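Local coordinates for beta-1,3-glucosyltransferase (Paecilomyces sp. J18, PDB 5JVV), which is a carbohydrate-active enzyme probably of the family 16 type, a single-domain protein folded as a curved beta-sandwich of the jelly-roll kind, at residues Asp79-Gly84 and Met188-Glu193; Asn124-Asn129 and Gly172-Ser177; Leu133-Asn138 and Lys234-Gln239. All coordinates share one frame; numbering follows the deposited sequence.

Contact 1. Residues Asp79-Gly84 and Met188-Glu193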
# COMPACT_ATOMS: atom_id res chain seq x y z
N ASP A 79 0.33 -14.73 9.35
CA ASP A 79 0.18 -14.33 10.75
C ASP A 79 -0.37 -12.91 10.83
O ASP A 79 -0.03 -12.05 10.01
CB ASP A 79 1.51 -14.43 11.50
CG ASP A 79 1.99 -15.87 11.64
OD1 ASP A 79 1.14 -16.79 11.60
OD2 ASP A 79 3.21 -16.08 11.80
N LYS A 80 -1.22 -12.66 11.81
CA LYS A 80 -1.82 -11.35 11.95
C LYS A 80 -1.08 -10.47 12.96
O LYS A 80 -0.39 -10.97 13.85
CB LYS A 80 -3.29 -11.48 12.35
CG LYS A 80 -4.14 -12.21 11.32
CD LYS A 80 -5.57 -12.36 11.82
CE LYS A 80 -6.49 -12.91 10.73
NZ LYS A 80 -7.87 -13.12 11.25
N ILE A 81 -1.23 -9.16 12.81
CA ILE A 81 -0.64 -8.21 13.73
C ILE A 81 -1.72 -7.63 14.64
O ILE A 81 -2.85 -7.40 14.21
CB ILE A 81 0.07 -7.07 12.97
CG1 ILE A 81 -0.89 -6.42 11.97
CG2 ILE A 81 1.31 -7.60 12.25
CD1 ILE A 81 -0.57 -4.97 11.67
N ASP A 82 -1.38 -7.40 15.91
CA ASP A 82 -2.35 -6.84 16.84
C ASP A 82 -1.66 -5.84 17.75
O ASP A 82 -1.01 -6.22 18.73
CB ASP A 82 -3.02 -7.94 17.67
CG ASP A 82 -4.19 -7.42 18.48
OD1 ASP A 82 -4.61 -6.26 18.27
OD2 ASP A 82 -4.70 -8.19 19.32
N HIS A 83 -1.82 -4.56 17.42
CA HIS A 83 -1.06 -3.47 18.03
C HIS A 83 0.44 -3.65 17.78
O HIS A 83 0.85 -4.56 17.06
CB HIS A 83 -1.36 -3.33 19.52
CG HIS A 83 -2.78 -2.93 19.82
ND1 HIS A 83 -3.87 -3.53 19.22
CD2 HIS A 83 -3.28 -2.01 20.68
CE1 HIS A 83 -4.98 -2.98 19.69
NE2 HIS A 83 -4.65 -2.05 20.57
N GLY A 84 1.26 -2.76 18.34
CA GLY A 84 2.70 -2.87 18.21
C GLY A 84 3.26 -1.99 17.11
O GLY A 84 2.66 -0.98 16.74
N MET A 188 4.52 1.92 11.17
CA MET A 188 3.24 2.11 11.83
C MET A 188 3.36 1.78 13.31
O MET A 188 3.87 0.72 13.66
CB MET A 188 2.17 1.21 11.21
CG MET A 188 0.86 1.28 11.99
SD MET A 188 -0.53 0.40 11.24
CE MET A 188 0.10 -1.27 11.17
N GLN A 189 2.89 2.69 14.16
CA GLN A 189 2.67 2.38 15.57
C GLN A 189 1.17 2.33 15.82
O GLN A 189 0.45 3.27 15.50
CB GLN A 189 3.29 3.44 16.48
CG GLN A 189 3.16 3.10 17.96
CD GLN A 189 3.62 4.22 18.87
OE1 GLN A 189 3.69 5.38 18.45
NE2 GLN A 189 3.93 3.89 20.11
N TRP A 190 0.71 1.22 16.40
CA TRP A 190 -0.72 0.99 16.63
C TRP A 190 -0.95 0.75 18.12
O TRP A 190 -0.44 -0.23 18.68
CB TRP A 190 -1.15 -0.20 15.77
CG TRP A 190 -2.53 -0.81 16.00
CD1 TRP A 190 -3.55 -0.31 16.76
CD2 TRP A 190 -3.01 -2.03 15.42
NE1 TRP A 190 -4.64 -1.16 16.69
CE2 TRP A 190 -4.32 -2.22 15.88
CE3 TRP A 190 -2.45 -2.98 14.57
CZ2 TRP A 190 -5.08 -3.33 15.52
CZ3 TRP A 190 -3.20 -4.08 14.20
CH2 TRP A 190 -4.51 -4.25 14.67
N THR A 191 -1.69 1.65 18.77
CA THR A 191 -2.06 1.51 20.18
C THR A 191 -3.57 1.60 20.29
O THR A 191 -4.23 1.79 19.27
CB THR A 191 -1.43 2.61 21.06
OG1 THR A 191 -2.07 3.86 20.79
CG2 THR A 191 0.06 2.72 20.81
N ASP A 192 -4.12 1.48 21.49
CA ASP A 192 -5.57 1.59 21.64
C ASP A 192 -6.04 2.95 21.13
O ASP A 192 -7.09 3.06 20.48
CB ASP A 192 -5.99 1.47 23.11
CG ASP A 192 -6.12 0.03 23.57
OD1 ASP A 192 -6.16 -0.89 22.73
OD2 ASP A 192 -6.22 -0.19 24.80
N GLU A 193 -5.26 3.98 21.41
CA GLU A 193 -5.70 5.35 21.18
C GLU A 193 -5.45 5.85 19.76
O GLU A 193 -6.19 6.71 19.27
CB GLU A 193 -5.02 6.28 22.18
CG GLU A 193 -5.49 6.06 23.60
CD GLU A 193 -4.51 6.57 24.64
OE1 GLU A 193 -3.46 7.14 24.26
OE2 GLU A 193 -4.78 6.39 25.84
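Residues Asp79-Gly84 cross from strand 70-77 of one sheet of the jelly-roll sandwich to strand 84-90 of the other, where Gly84 meets Trp190 as an antiparallel hydrogen-bonded pair. Trp190 N gives a straight bond to Gly84 O (3.0 Å, 165°), nearly along the C=O axis; the return bond from Gly84 N to Trp190 O is 3.1 Å long. The tight part lies over the indole, whose CG stands anti to the backbone N. The loop backbone runs across one indole face, with His83 N 3.3 Å from Trp190 CE3 and His83 CA above the five-membered ring as a CH-pi contact. The imidazole continues this cover as an offset stack on the same ring, planes at 25°. At the edge of the indole, beyond CZ3, Ile81 CD1 touches Trp190 CZ3 (3.8 Å) and, tip to tip, Met188 CE; all three residues are buried. Trp190 NE1 spends its hydrogen on Gly233 O.

The outer, looser side is polar and belongs to the carboxylates. Asp82, exposed, holds OD1 over the same face near CZ2, and this oxygen accepts from His83 ND1 at 3.0 Å. With both imidazole nitrogens donating to acids, the ring probably carries a positive charge. Its second bond runs from His83 NE2 to Asp192 OD1, 2.9 Å long: the oxygen lies in the imidazole plane but is met from above its own carboxylate, the two planes 86° apart.

Contact 2. Residues Asn124-Asn129 and Gly172-Ser177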
# COMPACT_ATOMS: atom_id res chain seq x y z
N ASN A 124 -2.88 5.75 -10.45
CA ASN A 124 -2.45 6.44 -11.66
C ASN A 124 -1.15 7.20 -11.43
O ASN A 124 -0.23 6.66 -10.83
CB ASN A 124 -3.60 7.29 -12.17
CG ASN A 124 -4.83 6.45 -12.45
OD1 ASN A 124 -4.72 5.36 -13.03
ND2 ASN A 124 -5.99 6.92 -12.00
N THR A 125 -1.07 8.45 -11.87
CA THR A 125 0.19 9.19 -11.80
C THR A 125 0.38 10.01 -10.53
O THR A 125 1.16 10.96 -10.50
CB THR A 125 0.34 10.10 -13.02
OG1 THR A 125 -0.78 10.99 -13.07
CG2 THR A 125 0.40 9.28 -14.31
N GLN A 126 -0.33 9.62 -9.47
CA GLN A 126 -0.20 10.25 -8.16
C GLN A 126 1.27 10.33 -7.74
O GLN A 126 2.06 9.44 -8.04
CB GLN A 126 -0.97 9.40 -7.15
CG GLN A 126 -1.13 9.99 -5.79
CD GLN A 126 -2.13 9.21 -4.98
OE1 GLN A 126 -3.17 8.77 -5.50
NE2 GLN A 126 -1.84 9.03 -3.70
N SER A 127 1.63 11.41 -7.04
CA SER A 127 3.03 11.62 -6.66
C SER A 127 3.27 11.68 -5.15
O SER A 127 4.42 11.59 -4.70
CB SER A 127 3.57 12.90 -7.32
OG SER A 127 2.77 14.01 -6.96
N GLN A 128 2.20 11.87 -4.38
CA GLN A 128 2.33 11.92 -2.92
C GLN A 128 1.43 10.84 -2.32
O GLN A 128 0.34 10.60 -2.81
CB GLN A 128 1.95 13.31 -2.40
CG GLN A 128 2.91 14.42 -2.85
CD GLN A 128 2.45 15.83 -2.47
OE1 GLN A 128 2.41 16.72 -3.31
NE2 GLN A 128 2.14 16.02 -1.19
N ASN A 129 1.89 10.19 -1.25
CA ASN A 129 1.12 9.10 -0.65
C ASN A 129 -0.21 9.56 -0.09
O ASN A 129 -0.34 10.69 0.37
CB ASN A 129 1.94 8.44 0.46
CG ASN A 129 1.30 7.14 0.97
OD1 ASN A 129 0.63 6.42 0.22
ND2 ASN A 129 1.52 6.85 2.25
N GLY A 172 7.83 13.07 -2.28
CA GLY A 172 8.77 11.97 -2.29
C GLY A 172 8.26 10.72 -1.60
O GLY A 172 8.97 9.72 -1.52
N SER A 173 7.01 10.77 -1.14
CA SER A 173 6.48 9.68 -0.32
C SER A 173 5.77 8.59 -1.11
O SER A 173 5.31 7.60 -0.52
CB SER A 173 5.56 10.22 0.78
OG SER A 173 4.44 10.90 0.23
N TYR A 174 5.69 8.74 -2.43
CA TYR A 174 4.93 7.78 -3.24
C TYR A 174 5.46 7.67 -4.67
O TYR A 174 5.99 8.64 -5.23
CB TYR A 174 3.45 8.19 -3.26
CG TYR A 174 2.53 7.31 -4.10
CD1 TYR A 174 1.79 6.29 -3.51
CD2 TYR A 174 2.41 7.50 -5.48
CE1 TYR A 174 0.95 5.48 -4.27
CE2 TYR A 174 1.58 6.68 -6.25
CZ TYR A 174 0.86 5.68 -5.63
OH TYR A 174 0.03 4.87 -6.36
N GLY A 175 5.31 6.49 -5.26
CA GLY A 175 5.44 6.33 -6.70
C GLY A 175 6.80 6.71 -7.26
O GLY A 175 7.82 6.40 -6.68
N SER A 176 6.79 7.40 -8.40
CA SER A 176 8.03 7.68 -9.11
C SER A 176 9.01 8.50 -8.27
O SER A 176 10.22 8.24 -8.30
CB SER A 176 7.73 8.35 -10.45
OG SER A 176 6.84 7.54 -11.21
N SER A 177 8.51 9.46 -7.50
CA SER A 177 9.38 10.30 -6.65
C SER A 177 10.02 9.50 -5.51
O SER A 177 11.16 9.76 -5.12
CB SER A 177 8.61 11.51 -6.11
OG SER A 177 7.57 11.12 -5.22
O HOH W 1 0.52 4.73 -9.07
O HOH W 2 6.21 13.99 -4.67
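Ser173 OG is gripped by two bonds: it accepts from Asn129 N, 3.0 Å away and almost straight at 171°, and it donates to Thr170 O. Its torsion sets OG between the backbone N and the carbonyl carbon, a crowded position that faces Asn129. The contact joins two connections of the jelly-roll: the loop from strand 116-121 to strand 130-134 of the mixed sheet, and the turn that leads into helix 175-180.

Next to the serine, Tyr174 does most of the packing. CG anti to the backbone N (chi1 179°) lays its ring along the inner side of the loop, with CB pressed 3.2 Å from Asn129 N. Gln126 O comes in at the ring edge, 3.2 Å from Tyr174 CD2, and also takes a hydrogen bond from Ser96 OG. Over one ring face, near its rim, stands Gln126 CG. The Asn129 amide lies close to parallel with the ring (planes 10° apart), its OD1 nearest CD1; both ends of that amide are bound elsewhere, OD1 to Glu121 N and ND2 to Ile119 O, which would fix its rotation.

The loop also holds its own shape: Gln126 NE2 reaches along an extended chain to Gln128 O, 2.8 Å away and in the carbonyl plane. Two waters bridge the segments. One takes a hydrogen from Gly172 N and gives one to Ser127 O, both at 3.0 Å. At the far end of the tyrosine, the phenol OH donates to the other water at 2.8 Å, and that water donates in turn to Asn124 O.

Contact 3. Residues Leu133-Asn138 and Lys234-Gln239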
# COMPACT_ATOMS: atom_id res chain seq x y z
N LEU A 133 -7.67 5.66 6.71
CA LEU A 133 -8.33 4.67 7.56
C LEU A 133 -9.82 4.66 7.25
O LEU A 133 -10.40 5.69 6.91
CB LEU A 133 -8.13 4.99 9.04
CG LEU A 133 -6.98 4.28 9.77
CD1 LEU A 133 -5.62 4.57 9.12
CD2 LEU A 133 -6.95 4.66 11.25
N HIS A 134 -10.41 3.47 7.34
CA HIS A 134 -11.86 3.33 7.33
C HIS A 134 -12.21 2.58 8.59
O HIS A 134 -11.62 1.53 8.86
CB HIS A 134 -12.33 2.52 6.11
CG HIS A 134 -11.97 3.13 4.79
ND1 HIS A 134 -12.75 4.08 4.18
CD2 HIS A 134 -10.93 2.90 3.96
CE1 HIS A 134 -12.19 4.42 3.02
NE2 HIS A 134 -11.09 3.72 2.87
N THR A 135 -13.14 3.10 9.38
CA THR A 135 -13.50 2.47 10.65
C THR A 135 -14.98 2.14 10.69
O THR A 135 -15.78 2.79 10.00
CB THR A 135 -13.17 3.39 11.85
OG1 THR A 135 -13.88 4.63 11.73
CG2 THR A 135 -11.68 3.68 11.94
N LYS A 136 -15.37 1.17 11.51
CA LYS A 136 -16.80 0.91 11.74
C LYS A 136 -17.43 2.00 12.60
O LYS A 136 -18.54 2.46 12.31
CB LYS A 136 -17.02 -0.46 12.39
CG LYS A 136 -16.67 -1.67 11.53
CD LYS A 136 -16.55 -2.96 12.36
CE LYS A 136 -17.89 -3.63 12.57
NZ LYS A 136 -17.82 -4.89 13.39
N GLY A 137 -16.73 2.41 13.65
CA GLY A 137 -17.27 3.39 14.58
C GLY A 137 -17.08 4.83 14.15
O GLY A 137 -16.30 5.13 13.25
N ASN A 138 -17.81 5.74 14.80
CA ASN A 138 -17.62 7.17 14.60
C ASN A 138 -16.25 7.60 15.10
O ASN A 138 -15.96 7.52 16.30
CB ASN A 138 -18.69 7.97 15.36
CG ASN A 138 -20.10 7.53 15.01
OD1 ASN A 138 -20.94 7.36 15.90
ND2 ASN A 138 -20.37 7.34 13.72
N LYS A 234 -8.74 0.63 18.69
CA LYS A 234 -9.71 -0.36 19.15
C LYS A 234 -10.73 -0.66 18.06
O LYS A 234 -11.58 -1.55 18.21
CB LYS A 234 -10.42 0.11 20.42
CG LYS A 234 -9.59 0.09 21.68
CD LYS A 234 -10.49 0.36 22.89
CE LYS A 234 -9.70 0.54 24.17
NZ LYS A 234 -10.62 0.59 25.35
N GLU A 235 -10.65 0.08 16.96
CA GLU A 235 -11.52 -0.16 15.81
C GLU A 235 -11.13 -1.37 14.99
O GLU A 235 -11.87 -1.78 14.09
CB GLU A 235 -11.54 1.07 14.90
CG GLU A 235 -12.21 2.28 15.51
CD GLU A 235 -13.70 2.09 15.73
OE1 GLU A 235 -14.22 2.61 16.75
OE2 GLU A 235 -14.36 1.44 14.89
N PHE A 236 -9.96 -1.93 15.28
CA PHE A 236 -9.42 -3.01 14.47
C PHE A 236 -9.11 -4.25 15.28
O PHE A 236 -8.47 -4.18 16.33
CB PHE A 236 -8.17 -2.52 13.73
CG PHE A 236 -8.42 -1.32 12.87
CD1 PHE A 236 -9.03 -1.46 11.64
CD2 PHE A 236 -8.10 -0.04 13.31
CE1 PHE A 236 -9.31 -0.34 10.85
CE2 PHE A 236 -8.36 1.08 12.52
CZ PHE A 236 -8.97 0.92 11.29
N LYS A 237 -9.58 -5.38 14.79
CA LYS A 237 -9.16 -6.67 15.25
C LYS A 237 -7.78 -7.04 14.69
O LYS A 237 -7.32 -6.33 13.90
CB LYS A 237 -10.18 -7.67 14.87
CG LYS A 237 -11.38 -7.34 15.67
CD LYS A 237 -12.52 -8.17 15.32
CE LYS A 237 -13.60 -7.92 16.32
NZ LYS A 237 -14.48 -8.92 15.81
N PRO A 238 -7.18 -8.13 15.10
CA PRO A 238 -5.88 -8.45 14.50
C PRO A 238 -5.96 -8.43 12.97
O PRO A 238 -6.97 -8.89 12.40
CB PRO A 238 -5.59 -9.86 15.03
CG PRO A 238 -6.31 -9.90 16.37
CD PRO A 238 -7.57 -9.10 16.15
N GLN A 239 -4.95 -7.86 12.31
CA GLN A 239 -5.01 -7.56 10.88
C GLN A 239 -4.00 -8.38 10.11
O GLN A 239 -2.91 -8.65 10.61
CB GLN A 239 -4.67 -6.08 10.64
CG GLN A 239 -5.61 -5.09 11.31
CD GLN A 239 -6.92 -4.97 10.58
OE1 GLN A 239 -6.99 -4.41 9.49
NE2 GLN A 239 -7.99 -5.52 11.18
O HOH W 3 -13.31 -0.63 11.96
O HOH W 4 -16.04 4.68 17.38
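With CG anti to the carbonyl carbon (chi1 -68°) and a second bend at chi2 (-67°), the Glu235 chain folds its carboxylate up against the turn that follows strand 130-134. There OE2 receives the amide of Gly137, N to OE2 2.8 Å at 154°, from above the carboxylate plane. On the way, Glu235 CG passes 3.9 Å from Thr135 CG2. The threonine hydroxyl takes the crowded position between N and carbonyl carbon and donates to Gly137 O, 2.9 Å from OG1, bracing the same turn from within. Water completes the polar side: one molecule accepts from Lys136 N and donates to Glu235 O, another donates to Glu235 OE1 and to Asn138 O. The Cys139-Cys230 disulfide lies close by, with Glu235 touching Cys139.

Phe236 turns the other way, inward. His134 O sits at its ring edge, 3.6 Å from CE1, while Leu133 CD2 approaches CE2 obliquely at 4.1 Å. Phe236 and Leu133, packed between Ile117 of the mixed sheet and Ile195 of the antiparallel one, form the apolar interior typical of a beta-sandwich, here of the jelly-roll type, with the Glu235-Gly137 bond joining two loops at its margin.

Along the chain the segments come in the order 79-84, 124-129, 133-138, 172-177, 188-193, 234-239: contact 2 lies wholly between the two halves of contact 1, whereas contact 3 interleaves with both. Contacts 1 and 3 share one end of the sandwich, centres 11 Å apart. They meet directly: Ile81 N lies 2.8 Å from Gln239 O, a probable hydrogen bond, and the Trp190 ring rests against the backbone of Phe236 and Lys237. Contact 2 is 26 Å from either, centre to centre, across the middle of the chain, yet its first loop runs straight into strand 130-134, which carries contact 3. Together they tie connecting loops of both sheets at two separate places.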